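Local coordinates for protein beta-N-acetylglucosaminidase (Thermotoga maritima, PDB 3WO8) that probably hydrolyses terminal non-reducing N-acetyl-hexosamine sugars from beta-hexosaminides, as a dimeric TIM-barrel enzyme of glycoside hydrolase family 3, at residues K52-M57 with Y378-E383; R156-Y161 with R206-R211; I247-L252 with E321-F326; F444-F449 with I454-S459. All coordinates share one frame; numbering follows the deposited sequence.

Interaction 1 of 4, residues K52-M57 with Y378-E383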
loop_
_atom_site.group_PDB
_atom_site.type_symbol
_atom_site.label_atom_id
_atom_site.label_comp_id
_atom_site.label_asym_id
_atom_site.label_seq_id
_atom_site.Cartn_x
_atom_site.Cartn_y
_atom_site.Cartn_z
ATOM N N LYS B 52 10.169 -1.811 -4.929
ATOM C CA LYS B 52 10.162 -2.963 -5.822
ATOM C C LYS B 52 9.698 -4.138 -4.969
ATOM O O LYS B 52 10.464 -4.908 -4.381
ATOM C CB LYS B 52 11.549 -3.208 -6.361
ATOM C CG LYS B 52 12.089 -2.151 -7.286
ATOM C CD LYS B 52 11.905 -2.612 -8.721
ATOM C CE LYS B 52 11.625 -1.477 -9.702
ATOM N NZ LYS B 52 12.608 -0.390 -9.475
ATOM N N GLU B 53 8.412 -4.276 -4.874
ATOM C CA GLU B 53 7.878 -5.172 -3.895
ATOM C C GLU B 53 8.514 -6.581 -3.936
ATOM O O GLU B 53 8.841 -7.123 -2.886
ATOM C CB GLU B 53 6.378 -5.184 -4.037
ATOM C CG GLU B 53 5.655 -6.134 -3.159
ATOM C CD GLU B 53 4.190 -5.795 -3.122
ATOM O OE1 GLU B 53 3.601 -5.520 -4.180
ATOM O OE2 GLU B 53 3.639 -5.755 -2.024
ATOM N N TYR B 54 8.749 -7.156 -5.109
ATOM C CA TYR B 54 9.291 -8.502 -5.118
ATOM C C TYR B 54 10.669 -8.522 -4.447
ATOM O O TYR B 54 10.993 -9.478 -3.772
ATOM C CB TYR B 54 9.357 -9.118 -6.514
ATOM C CG TYR B 54 10.343 -8.430 -7.387
ATOM C CD1 TYR B 54 11.682 -8.803 -7.386
ATOM C CD2 TYR B 54 9.956 -7.375 -8.195
ATOM C CE1 TYR B 54 12.590 -8.152 -8.189
ATOM C CE2 TYR B 54 10.845 -6.710 -9.000
ATOM C CZ TYR B 54 12.159 -7.091 -8.990
ATOM O OH TYR B 54 13.039 -6.427 -9.787
ATOM N N LEU B 55 11.472 -7.477 -4.582
ATOM C CA LEU B 55 12.703 -7.420 -3.780
ATOM C C LEU B 55 12.408 -7.349 -2.288
ATOM O O LEU B 55 12.985 -8.064 -1.510
ATOM C CB LEU B 55 13.540 -6.184 -4.094
ATOM C CG LEU B 55 14.580 -6.173 -5.194
ATOM C CD1 LEU B 55 15.373 -4.900 -4.938
ATOM C CD2 LEU B 55 15.468 -7.436 -5.190
ATOM N N LEU B 56 11.542 -6.423 -1.895
ATOM C CA LEU B 56 11.154 -6.329 -0.508
ATOM C C LEU B 56 10.800 -7.695 0.035
ATOM O O LEU B 56 11.200 -8.052 1.126
ATOM C CB LEU B 56 9.963 -5.393 -0.315
ATOM C CG LEU B 56 9.565 -5.339 1.150
ATOM C CD1 LEU B 56 10.743 -4.883 2.022
ATOM C CD2 LEU B 56 8.372 -4.458 1.331
ATOM N N MET B 57 10.073 -8.471 -0.753
ATOM C CA MET B 57 9.704 -9.804 -0.323
ATOM C C MET B 57 10.896 -10.740 -0.169
ATOM O O MET B 57 11.019 -11.458 0.814
ATOM C CB MET B 57 8.655 -10.410 -1.264
ATOM C CG MET B 57 7.274 -9.746 -1.167
ATOM S SD MET B 57 6.194 -10.164 -2.553
ATOM C CE MET B 57 4.773 -9.213 -1.985
ATOM N N TYR B 378 4.204 -7.810 -17.537
ATOM C CA TYR B 378 5.082 -8.121 -18.631
ATOM C C TYR B 378 6.071 -6.998 -18.839
ATOM O O TYR B 378 7.265 -7.252 -19.019
ATOM C CB TYR B 378 4.314 -8.360 -19.912
ATOM C CG TYR B 378 3.293 -9.432 -19.860
ATOM C CD1 TYR B 378 3.467 -10.544 -19.081
ATOM C CD2 TYR B 378 2.130 -9.333 -20.621
ATOM C CE1 TYR B 378 2.489 -11.536 -19.022
ATOM C CE2 TYR B 378 1.157 -10.320 -20.609
ATOM C CZ TYR B 378 1.340 -11.423 -19.801
ATOM O OH TYR B 378 0.377 -12.407 -19.772
ATOM N N ASP B 379 5.600 -5.757 -18.801
ATOM C CA ASP B 379 6.513 -4.598 -18.904
ATOM C C ASP B 379 7.688 -4.657 -17.924
ATOM O O ASP B 379 8.788 -4.152 -18.188
ATOM C CB ASP B 379 5.777 -3.303 -18.633
ATOM C CG ASP B 379 4.783 -2.963 -19.684
ATOM O OD1 ASP B 379 4.758 -3.612 -20.744
ATOM O OD2 ASP B 379 4.002 -2.010 -19.446
ATOM N N GLN B 380 7.437 -5.266 -16.785
ATOM C CA GLN B 380 8.407 -5.286 -15.689
ATOM C C GLN B 380 9.508 -6.373 -15.797
ATOM O O GLN B 380 10.514 -6.342 -15.073
ATOM C CB GLN B 380 7.643 -5.428 -14.392
ATOM C CG GLN B 380 8.054 -4.431 -13.336
ATOM C CD GLN B 380 7.185 -4.638 -12.135
ATOM O OE1 GLN B 380 5.938 -4.625 -12.269
ATOM N NE2 GLN B 380 7.808 -4.892 -10.958
ATOM N N ILE B 381 9.321 -7.308 -16.722
ATOM C CA ILE B 381 10.206 -8.448 -16.850
ATOM C C ILE B 381 11.645 -8.069 -17.189
ATOM O O ILE B 381 12.576 -8.675 -16.657
ATOM C CB ILE B 381 9.635 -9.430 -17.871
ATOM C CG1 ILE B 381 8.390 -10.070 -17.269
ATOM C CG2 ILE B 381 10.662 -10.490 -18.237
ATOM C CD1 ILE B 381 7.628 -10.973 -18.202
ATOM N N PRO B 382 11.864 -7.062 -18.058
ATOM C CA PRO B 382 13.284 -6.834 -18.341
ATOM C C PRO B 382 14.075 -6.292 -17.170
ATOM O O PRO B 382 15.205 -6.714 -16.961
ATOM C CB PRO B 382 13.258 -5.853 -19.491
ATOM C CG PRO B 382 11.992 -6.142 -20.187
ATOM C CD PRO B 382 11.012 -6.416 -19.064
ATOM N N GLU B 383 13.487 -5.410 -16.376
ATOM C CA GLU B 383 14.204 -4.927 -15.146
ATOM C C GLU B 383 14.504 -6.086 -14.172
ATOM O O GLU B 383 15.515 -6.062 -13.474
ATOM C CB GLU B 383 13.502 -3.740 -14.453
ATOM C CG GLU B 383 12.850 -3.997 -13.108
ATOM C CD GLU B 383 13.831 -3.876 -11.921
ATOM O OE1 GLU B 383 14.721 -3.001 -11.889
ATOM O OE2 GLU B 383 13.693 -4.665 -10.973
#

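Interaction 2 of 4, residues R156-Y161 with R206-R211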
loop_
_atom_site.group_PDB
_atom_site.type_symbol
_atom_site.label_atom_id
_atom_site.label_comp_id
_atom_site.label_asym_id
_atom_site.label_seq_id
_atom_site.Cartn_x
_atom_site.Cartn_y
_atom_site.Cartn_z
ATOM N N ARG B 156 1.487 9.733 22.584
ATOM C CA ARG B 156 0.369 9.050 21.893
ATOM C C ARG B 156 0.868 8.262 20.669
ATOM O O ARG B 156 0.455 7.126 20.438
ATOM C CB ARG B 156 -0.705 10.047 21.468
ATOM C CG ARG B 156 -1.283 10.874 22.615
ATOM C CD ARG B 156 -2.556 10.318 23.239
ATOM N NE ARG B 156 -2.543 8.869 23.470
ATOM C CZ ARG B 156 -3.645 8.100 23.418
ATOM N NH1 ARG B 156 -4.852 8.629 23.149
ATOM N NH2 ARG B 156 -3.551 6.788 23.616
ATOM N N ALA B 157 1.797 8.857 19.926
ATOM C CA ALA B 157 2.342 8.231 18.741
ATOM C C ALA B 157 3.141 7.006 19.082
ATOM O O ALA B 157 3.032 5.950 18.434
ATOM C CB ALA B 157 3.228 9.213 18.012
ATOM N N CYS B 158 3.972 7.141 20.107
ATOM C CA CYS B 158 4.776 6.005 20.496
ATOM C C CYS B 158 3.851 4.874 20.961
ATOM O O CYS B 158 4.040 3.710 20.575
ATOM C CB CYS B 158 5.789 6.410 21.553
ATOM S SG CYS B 158 7.146 7.456 20.951
ATOM N N GLU B 159 2.833 5.225 21.744
ATOM C CA GLU B 159 1.836 4.248 22.205
ATOM C C GLU B 159 1.192 3.544 21.019
ATOM O O GLU B 159 1.127 2.305 20.985
ATOM C CB GLU B 159 0.733 4.928 23.028
ATOM C CG GLU B 159 1.158 5.382 24.429
ATOM C CD GLU B 159 0.248 6.450 25.044
ATOM O OE1 GLU B 159 -0.884 6.659 24.537
ATOM O OE2 GLU B 159 0.679 7.090 26.035
ATOM N N GLY B 160 0.733 4.352 20.050
ATOM C CA GLY B 160 0.131 3.832 18.811
ATOM C C GLY B 160 1.008 2.800 18.114
ATOM O O GLY B 160 0.587 1.664 17.849
ATOM N N TYR B 161 2.254 3.172 17.856
ATOM C CA TYR B 161 3.147 2.291 17.139
ATOM C C TYR B 161 3.394 1.011 17.931
ATOM O O TYR B 161 3.550 -0.067 17.366
ATOM C CB TYR B 161 4.486 2.978 16.863
ATOM C CG TYR B 161 4.509 4.024 15.760
ATOM C CD1 TYR B 161 4.352 3.669 14.421
ATOM C CD2 TYR B 161 4.731 5.377 16.050
ATOM C CE1 TYR B 161 4.382 4.639 13.410
ATOM C CE2 TYR B 161 4.749 6.354 15.040
ATOM C CZ TYR B 161 4.577 5.978 13.720
ATOM O OH TYR B 161 4.633 6.917 12.711
ATOM N N ARG B 206 11.377 13.825 27.532
ATOM C CA ARG B 206 11.182 13.448 28.921
ATOM C C ARG B 206 9.856 12.777 29.052
ATOM O O ARG B 206 9.754 11.725 29.664
ATOM C CB ARG B 206 11.188 14.682 29.841
ATOM C CG ARG B 206 12.358 15.620 29.621
ATOM C CD ARG B 206 12.698 16.444 30.820
ATOM N NE ARG B 206 12.182 17.813 30.797
ATOM C CZ ARG B 206 11.377 18.331 31.719
ATOM N NH1 ARG B 206 10.957 17.584 32.716
ATOM N NH2 ARG B 206 10.991 19.599 31.656
ATOM N N LYS B 207 8.832 13.415 28.502
ATOM C CA LYS B 207 7.468 12.897 28.625
ATOM C C LYS B 207 7.344 11.505 28.012
ATOM O O LYS B 207 6.896 10.579 28.704
ATOM C CB LYS B 207 6.413 13.881 28.103
ATOM C CG LYS B 207 5.820 14.773 29.203
ATOM C CD LYS B 207 6.864 15.449 30.124
ATOM C CE LYS B 207 6.277 16.046 31.425
ATOM N NZ LYS B 207 6.805 15.405 32.662
ATOM N N VAL B 208 7.796 11.322 26.773
ATOM C CA VAL B 208 7.719 9.980 26.171
ATOM C C VAL B 208 8.539 8.976 26.952
ATOM O O VAL B 208 8.105 7.836 27.164
ATOM C CB VAL B 208 8.173 9.940 24.687
ATOM C CG1 VAL B 208 8.177 8.508 24.133
ATOM C CG2 VAL B 208 7.274 10.817 23.841
ATOM N N LEU B 209 9.730 9.395 27.374
ATOM C CA LEU B 209 10.747 8.440 27.854
ATOM C C LEU B 209 10.458 7.861 29.231
ATOM O O LEU B 209 10.823 6.721 29.501
ATOM C CB LEU B 209 12.163 9.038 27.789
ATOM C CG LEU B 209 12.827 8.923 26.420
ATOM C CD1 LEU B 209 14.134 9.684 26.380
ATOM C CD2 LEU B 209 13.058 7.461 26.051
ATOM N N GLU B 210 9.802 8.635 30.089
ATOM C CA GLU B 210 9.423 8.131 31.410
ATOM C C GLU B 210 8.027 7.479 31.450
ATOM O O GLU B 210 7.635 6.900 32.461
ATOM C CB GLU B 210 9.590 9.232 32.467
ATOM C CG GLU B 210 8.587 10.384 32.409
ATOM C CD GLU B 210 9.204 11.727 32.811
ATOM O OE1 GLU B 210 10.442 11.806 33.068
ATOM O OE2 GLU B 210 8.439 12.723 32.846
ATOM N N ARG B 211 7.305 7.551 30.337
ATOM C CA ARG B 211 6.068 6.811 30.174
ATOM C C ARG B 211 6.259 5.480 29.420
ATOM O O ARG B 211 5.513 4.530 29.666
ATOM C CB ARG B 211 5.024 7.685 29.474
ATOM C CG ARG B 211 4.485 8.806 30.358
ATOM C CD ARG B 211 3.600 9.801 29.603
ATOM N NE ARG B 211 2.421 9.182 28.981
ATOM C CZ ARG B 211 1.438 9.850 28.360
ATOM N NH1 ARG B 211 0.413 9.181 27.824
ATOM N NH2 ARG B 211 1.467 11.180 28.262
#

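Interaction 3 of 4, residues I247-L252 with E321-F326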
loop_
_atom_site.group_PDB
_atom_site.type_symbol
_atom_site.label_atom_id
_atom_site.label_comp_id
_atom_site.label_asym_id
_atom_site.label_seq_id
_atom_site.Cartn_x
_atom_site.Cartn_y
_atom_site.Cartn_z
ATOM N N ILE B 247 17.622 11.773 32.917
ATOM C CA ILE B 247 16.269 11.372 32.490
ATOM C C ILE B 247 15.905 10.003 33.017
ATOM O O ILE B 247 14.775 9.787 33.462
ATOM C CB ILE B 247 16.128 11.343 30.956
ATOM C CG1 ILE B 247 15.830 12.746 30.441
ATOM C CG2 ILE B 247 14.999 10.399 30.539
ATOM C CD1 ILE B 247 16.181 12.944 28.982
ATOM N N GLY B 248 16.850 9.084 32.920
ATOM C CA GLY B 248 16.665 7.747 33.430
ATOM C C GLY B 248 16.747 6.627 32.427
ATOM O O GLY B 248 16.672 5.447 32.797
ATOM N N PHE B 249 16.939 6.986 31.162
ATOM C CA PHE B 249 16.684 6.080 30.068
ATOM C C PHE B 249 17.806 5.089 29.905
ATOM O O PHE B 249 18.910 5.491 29.598
ATOM C CB PHE B 249 16.500 6.880 28.775
ATOM C CG PHE B 249 16.318 6.011 27.563
ATOM C CD1 PHE B 249 15.168 5.265 27.409
ATOM C CD2 PHE B 249 17.322 5.897 26.616
ATOM C CE1 PHE B 249 15.007 4.425 26.336
ATOM C CE2 PHE B 249 17.176 5.057 25.544
ATOM C CZ PHE B 249 16.011 4.334 25.393
ATOM N N ASP B 250 17.523 3.801 30.079
ATOM C CA ASP B 250 18.559 2.760 29.914
ATOM C C ASP B 250 18.317 1.838 28.727
ATOM O O ASP B 250 18.955 0.781 28.603
ATOM C CB ASP B 250 18.725 1.926 31.187
ATOM C CG ASP B 250 17.511 1.100 31.504
ATOM O OD1 ASP B 250 16.417 1.494 31.068
ATOM O OD2 ASP B 250 17.650 0.074 32.202
ATOM N N GLY B 251 17.418 2.273 27.839
ATOM C CA GLY B 251 17.082 1.529 26.619
ATOM C C GLY B 251 17.981 1.862 25.446
ATOM O O GLY B 251 19.066 2.356 25.627
ATOM N N LEU B 252 17.486 1.631 24.239
ATOM C CA LEU B 252 18.272 1.692 22.995
ATOM C C LEU B 252 18.563 3.101 22.513
ATOM O O LEU B 252 17.677 3.922 22.348
ATOM C CB LEU B 252 17.544 0.939 21.904
ATOM C CG LEU B 252 18.386 0.380 20.782
ATOM C CD1 LEU B 252 19.478 -0.524 21.306
ATOM C CD2 LEU B 252 17.503 -0.440 19.859
ATOM N N GLU B 321 19.870 -6.891 22.658
ATOM C CA GLU B 321 19.214 -8.205 22.712
ATOM C C GLU B 321 17.885 -8.200 23.476
ATOM O O GLU B 321 17.003 -9.023 23.208
ATOM C CB GLU B 321 20.156 -9.238 23.285
ATOM C CG GLU B 321 21.299 -9.547 22.329
ATOM C CD GLU B 321 22.360 -10.423 22.956
ATOM O OE1 GLU B 321 22.545 -10.302 24.181
ATOM O OE2 GLU B 321 22.990 -11.224 22.227
ATOM N N LYS B 322 17.772 -7.258 24.402
ATOM C CA LYS B 322 16.575 -7.027 25.159
ATOM C C LYS B 322 15.465 -6.575 24.214
ATOM O O LYS B 322 14.344 -7.069 24.241
ATOM C CB LYS B 322 16.835 -5.936 26.221
ATOM C CG LYS B 322 15.729 -5.818 27.269
ATOM C CD LYS B 322 16.137 -4.939 28.456
ATOM C CE LYS B 322 15.594 -3.506 28.390
ATOM N NZ LYS B 322 14.565 -3.220 29.428
ATOM N N TYR B 323 15.795 -5.600 23.380
ATOM C CA TYR B 323 14.827 -5.026 22.473
ATOM C C TYR B 323 14.413 -6.063 21.442
ATOM O O TYR B 323 13.239 -6.272 21.178
ATOM C CB TYR B 323 15.432 -3.818 21.823
ATOM C CG TYR B 323 15.186 -2.595 22.630
ATOM C CD1 TYR B 323 15.827 -2.371 23.819
ATOM C CD2 TYR B 323 14.295 -1.645 22.194
ATOM C CE1 TYR B 323 15.600 -1.214 24.553
ATOM C CE2 TYR B 323 14.056 -0.496 22.919
ATOM C CZ TYR B 323 14.706 -0.293 24.104
ATOM O OH TYR B 323 14.419 0.865 24.782
ATOM N N LEU B 324 15.417 -6.725 20.908
ATOM C CA LEU B 324 15.234 -7.802 20.005
ATOM C C LEU B 324 14.313 -8.857 20.597
ATOM O O LEU B 324 13.413 -9.369 19.909
ATOM C CB LEU B 324 16.593 -8.407 19.689
ATOM C CG LEU B 324 16.828 -8.833 18.254
ATOM C CD1 LEU B 324 16.422 -7.773 17.257
ATOM C CD2 LEU B 324 18.297 -9.186 18.079
ATOM N N ALA B 325 14.524 -9.183 21.870
ATOM C CA ALA B 325 13.714 -10.211 22.530
ATOM C C ALA B 325 12.251 -9.823 22.728
ATOM O O ALA B 325 11.428 -10.702 22.866
ATOM C CB ALA B 325 14.317 -10.611 23.856
ATOM N N PHE B 326 11.909 -8.538 22.740
ATOM C CA PHE B 326 10.490 -8.165 22.717
ATOM C C PHE B 326 9.958 -7.635 21.376
ATOM O O PHE B 326 8.800 -7.311 21.266
ATOM C CB PHE B 326 10.102 -7.230 23.887
ATOM C CG PHE B 326 10.775 -5.888 23.890
ATOM C CD1 PHE B 326 10.659 -5.011 22.829
ATOM C CD2 PHE B 326 11.477 -5.476 25.011
ATOM C CE1 PHE B 326 11.274 -3.765 22.873
ATOM C CE2 PHE B 326 12.095 -4.238 25.060
ATOM C CZ PHE B 326 11.990 -3.373 23.988
#

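Interaction 4 of 4, residues F444-F449 with I454-S459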
loop_
_atom_site.group_PDB
_atom_site.type_symbol
_atom_site.label_atom_id
_atom_site.label_comp_id
_atom_site.label_asym_id
_atom_site.label_seq_id
_atom_site.Cartn_x
_atom_site.Cartn_y
_atom_site.Cartn_z
ATOM N N PHE B 444 -1.393 -26.082 -18.441
ATOM C CA PHE B 444 -1.747 -27.003 -19.495
ATOM C C PHE B 444 -0.818 -26.776 -20.673
ATOM O O PHE B 444 -0.385 -27.733 -21.305
ATOM C CB PHE B 444 -3.205 -26.800 -19.922
ATOM C CG PHE B 444 -3.526 -27.280 -21.325
ATOM C CD1 PHE B 444 -3.854 -28.618 -21.562
ATOM C CD2 PHE B 444 -3.554 -26.379 -22.410
ATOM C CE1 PHE B 444 -4.189 -29.045 -22.839
ATOM C CE2 PHE B 444 -3.878 -26.811 -23.695
ATOM C CZ PHE B 444 -4.194 -28.142 -23.906
ATOM N N ASP B 445 -0.519 -25.504 -20.952
ATOM C CA ASP B 445 0.304 -25.114 -22.095
ATOM C C ASP B 445 1.600 -25.955 -22.209
ATOM O O ASP B 445 2.019 -26.322 -23.309
ATOM C CB ASP B 445 0.630 -23.621 -22.012
ATOM C CG ASP B 445 -0.564 -22.717 -22.369
ATOM O OD1 ASP B 445 -1.482 -23.167 -23.092
ATOM O OD2 ASP B 445 -0.566 -21.533 -21.942
ATOM N N VAL B 446 2.197 -26.304 -21.072
ATOM C CA VAL B 446 3.363 -27.181 -21.047
ATOM C C VAL B 446 3.344 -28.278 -22.098
ATOM O O VAL B 446 4.369 -28.612 -22.656
ATOM C CB VAL B 446 3.492 -27.877 -19.692
ATOM C CG1 VAL B 446 4.372 -29.109 -19.779
ATOM C CG2 VAL B 446 4.088 -26.936 -18.682
ATOM N N ARG B 447 2.194 -28.881 -22.340
ATOM C CA ARG B 447 2.142 -30.042 -23.237
ATOM C C ARG B 447 2.835 -29.759 -24.578
ATOM O O ARG B 447 3.610 -30.589 -25.072
ATOM C CB ARG B 447 0.698 -30.510 -23.452
ATOM C CG ARG B 447 -0.108 -29.653 -24.415
ATOM C CD ARG B 447 -1.530 -29.490 -23.951
ATOM N NE ARG B 447 -2.334 -30.707 -24.092
ATOM C CZ ARG B 447 -3.143 -30.979 -25.116
ATOM N NH1 ARG B 447 -3.275 -30.128 -26.135
ATOM N NH2 ARG B 447 -3.837 -32.112 -25.115
ATOM N N TYR B 448 2.592 -28.565 -25.118
ATOM C CA TYR B 448 3.119 -28.153 -26.410
ATOM C C TYR B 448 4.652 -28.205 -26.479
ATOM O O TYR B 448 5.238 -28.555 -27.504
ATOM C CB TYR B 448 2.706 -26.731 -26.676
ATOM C CG TYR B 448 1.230 -26.520 -26.832
ATOM C CD1 TYR B 448 0.563 -26.965 -27.966
ATOM C CD2 TYR B 448 0.507 -25.821 -25.881
ATOM C CE1 TYR B 448 -0.795 -26.729 -28.145
ATOM C CE2 TYR B 448 -0.849 -25.587 -26.042
ATOM C CZ TYR B 448 -1.508 -26.035 -27.181
ATOM O OH TYR B 448 -2.866 -25.792 -27.354
ATOM N N PHE B 449 5.286 -27.856 -25.373
ATOM C CA PHE B 449 6.728 -27.739 -25.319
ATOM C C PHE B 449 7.322 -28.973 -24.726
ATOM O O PHE B 449 8.035 -28.921 -23.743
ATOM C CB PHE B 449 7.104 -26.478 -24.547
ATOM C CG PHE B 449 6.431 -25.262 -25.095
ATOM C CD1 PHE B 449 6.744 -24.799 -26.364
ATOM C CD2 PHE B 449 5.414 -24.651 -24.393
ATOM C CE1 PHE B 449 6.084 -23.711 -26.904
ATOM C CE2 PHE B 449 4.747 -23.556 -24.921
ATOM C CZ PHE B 449 5.085 -23.080 -26.179
ATOM N N ILE B 454 11.482 -25.663 -19.748
ATOM C CA ILE B 454 10.271 -24.964 -19.370
ATOM C C ILE B 454 10.289 -24.526 -17.926
ATOM O O ILE B 454 10.640 -25.302 -17.037
ATOM C CB ILE B 454 9.054 -25.841 -19.541
ATOM C CG1 ILE B 454 8.986 -26.378 -20.967
ATOM C CG2 ILE B 454 7.796 -25.042 -19.203
ATOM C CD1 ILE B 454 7.941 -27.463 -21.138
ATOM N N VAL B 455 9.921 -23.263 -17.698
ATOM C CA VAL B 455 9.653 -22.778 -16.349
ATOM C C VAL B 455 8.155 -22.495 -16.280
ATOM O O VAL B 455 7.600 -21.693 -17.074
ATOM C CB VAL B 455 10.472 -21.548 -15.980
ATOM C CG1 VAL B 455 10.165 -21.131 -14.555
ATOM C CG2 VAL B 455 11.938 -21.849 -16.080
ATOM N N VAL B 456 7.520 -23.231 -15.365
ATOM C CA VAL B 456 6.091 -23.127 -15.073
ATOM C C VAL B 456 5.957 -22.350 -13.790
ATOM O O VAL B 456 6.154 -22.890 -12.714
ATOM C CB VAL B 456 5.421 -24.520 -14.924
ATOM C CG1 VAL B 456 3.956 -24.350 -14.611
ATOM C CG2 VAL B 456 5.567 -25.351 -16.218
ATOM N N THR B 457 5.703 -21.056 -13.917
ATOM C CA THR B 457 5.328 -20.224 -12.759
ATOM C C THR B 457 3.838 -20.409 -12.683
ATOM O O THR B 457 3.195 -20.931 -13.641
ATOM C CB THR B 457 5.616 -18.732 -13.006
ATOM O OG1 THR B 457 5.026 -18.326 -14.248
ATOM C CG2 THR B 457 7.109 -18.479 -13.059
ATOM N N ARG B 458 3.202 -19.963 -11.635
ATOM C CA ARG B 458 1.732 -19.915 -11.850
ATOM C C ARG B 458 1.200 -18.510 -11.673
ATOM O O ARG B 458 0.195 -18.297 -11.033
ATOM C CB ARG B 458 1.035 -20.959 -10.986
ATOM C CG ARG B 458 1.065 -22.340 -11.610
ATOM C CD ARG B 458 1.024 -23.429 -10.545
ATOM N NE ARG B 458 0.870 -24.719 -11.206
ATOM C CZ ARG B 458 1.818 -25.643 -11.352
ATOM N NH1 ARG B 458 3.035 -25.491 -10.839
ATOM N NH2 ARG B 458 1.528 -26.741 -12.025
ATOM N N SER B 459 1.912 -17.588 -12.302
ATOM C CA SER B 459 1.871 -16.185 -12.006
ATOM C C SER B 459 2.632 -15.440 -13.095
ATOM O O SER B 459 3.628 -15.924 -13.614
ATOM C CB SER B 459 2.533 -15.864 -10.661
ATOM O OG SER B 459 1.724 -15.031 -9.878
#

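Interaction 1 of 4, residues K52-M57 with Y378-E383
Y54 and Q380 meet where the TIM-barrel domain touches the C-terminal domain. At this point the two segments are joined through a few side chains while their backbones stay apart, the nearest CA atoms, K52 CA and Q380 CA, being 10.3 Å from each other. The packed part is Y54. CG lies between the backbone N and the carbonyl carbon (chi1 67°), which sends the buried ring across the gap. Its edge takes Q380, with CE2 4.0 Å from Q380 NE2 and the amide plane turned 39° to the ring. The E383 carboxylate comes to the hydroxyl end, but it is modelled too close, so that approach is doubtful. The looser side is partly exposed. K52 lays CD 3.5 Å from E383 OE2, yet K52 NZ stops 4.1 Å from E383 OE1, an attraction of charges short of a salt bridge. Y54 also packs on P462, I463 and the Y466 ring of helix 462-471, while helix 374-385 is backed by strands 357-363 and 391-397.

Interaction 2 of 4, residues R156-Y161 with R206-R211
C158 and V208 mark the closest backbone approach, their CA atoms 7.5 Å apart, between two helices on the outside of the TIM barrel. Helix 147-164 leads into strand 167-173 and helix 203-211 into strand 216-219, so these are outer helices beside neighbouring strands. Here the apolar pair faces the barrel strand and the charged groups lie on the more exposed side. On the inner side C158 SG rests 3.5 Å from V208 CG1. CG1 stands anti to the backbone N (chi1 176°), a rotation that turns this methyl to the sulfur, and both residues also touch I170 of strand 167-173 beneath them.

Outward, E159 bridges two arginines. R156, one turn earlier on the same helix, presents NE and NH2 side-on to the single oxygen OE1, which lies in the plane of the guanidinium; R156 NH2, 2.8 Å away, meets E159 OE1 nearly along its C-O direction. The two bonds hold OE1 in place and leave OE2 to R211 of the other helix. R156 NH1 is tied in turn to D101, so the network extends to helix 100-117, while E212 brings a second negative charge near OE2, which R211 would probably offset. That cross-helix salt bridge joins R211 NH1 to E159 OE2 at 2.8 Å, but as a hydrogen bond it is weak, bent to 116° with the two planes 48° apart.

Interaction 3 of 4, residues I247-L252 with E321-F326
The Y323 ring is sandwiched: L252 CB sits over the centre of one face, 3.8 Å from the centroid in a CH-pi contact, and F326 CZ covers the opposite face, displaced toward the rim. At the ring's edge lies G251 CA. The setting is a TIM barrel, where the loop between helix 236-247 and strand 253-257 meets helix 310-326, at the N-terminal end of strand 253-257. It is a worked case of an aromatic side chain joining a helix to a loop. Within the loop, the F249 ring carries G251 N 3.4 Å above its centre, and F249 CZ reaches the Y323 hydroxyl.

G251 has no room for a CB, which would fall about 2.1 Å from Y323 OH. L252, with CG anti to the backbone N (chi1 -155°), also lays CD2 alongside CD2 of the ring. A phenylalanine in place of Y323 would probably leave the V215 carbonyl without its hydroxyl partner and cost L252 N its weak bond. The V215 bond is the stronger anchor, tying helix 310-326 to the chain just before strand 216-219. From the loop, L252 N donates that weak bond to Y323 OH, 3.2 Å long and 160° at the hydrogen.

Interaction 4 of 4, residues F444-F449 with I454-S459
I454 points its side chain from strand 453-456 into the 3-10 turn, reaching the backbone of F449 with its last methyl. CG1 stands anti to the carbonyl carbon (chi1 -55°) and the chain runs on extended, which carries I454 CD1 to 3.6 Å from F449 CB and to within 3.0 Å of F449 O. Only the root of F449 is engaged, for its ring turns aside to stack on Y437 of the adjacent strand 435-439.

V446 provides the second point of contact. Its side chain crosses that of V456 at about a right angle, with V446 CG2 and V456 CG2 3.3 Å apart, tightly packed and closer than methyls usually come. It meets I454 obliquely, V446 CG1 lying 4.2 Å from I454 CD1. I454 and V456 thus face the same turn, whereas V455 between them points away from it and touches S468 of helix 462-471. L347 of strand 345-347 adds to the apolar layer, touching V446, I454 and V456. Cutting I454 back to an alanine would probably open a gap beneath F449 CB and leave V446 supported from this strand by V456 alone. The example shows a turn seated on its sheet by shape: methyl and methylene contacts, with one methyl also against a carbonyl oxygen, but no directional polar bond, so the join should depend on how closely the branches fit.

Taken together, the four contacts show chemistry following depth. Interactions 3 and 4 are buried: one sets a tyrosine between loop and helix and adds polar bonds, the other relies on aliphatic packing, with no polar bond between its segments. Interactions 1 and 2 are partly buried, each pairing a sheltered side with charged groups near solvent, but only interaction 2 achieves true salt bridges. Interactions 2 and 3 share the TIM barrel, their centres about 14 Å apart, and L209 CD2 packs 3.3 Å from F249 CD1. Interaction 4 lies wholly in the C-terminal domain, about 52 Å from interaction 3 between centres. Interaction 1 joins the two domains, and its chain loop encloses interactions 2 and 3.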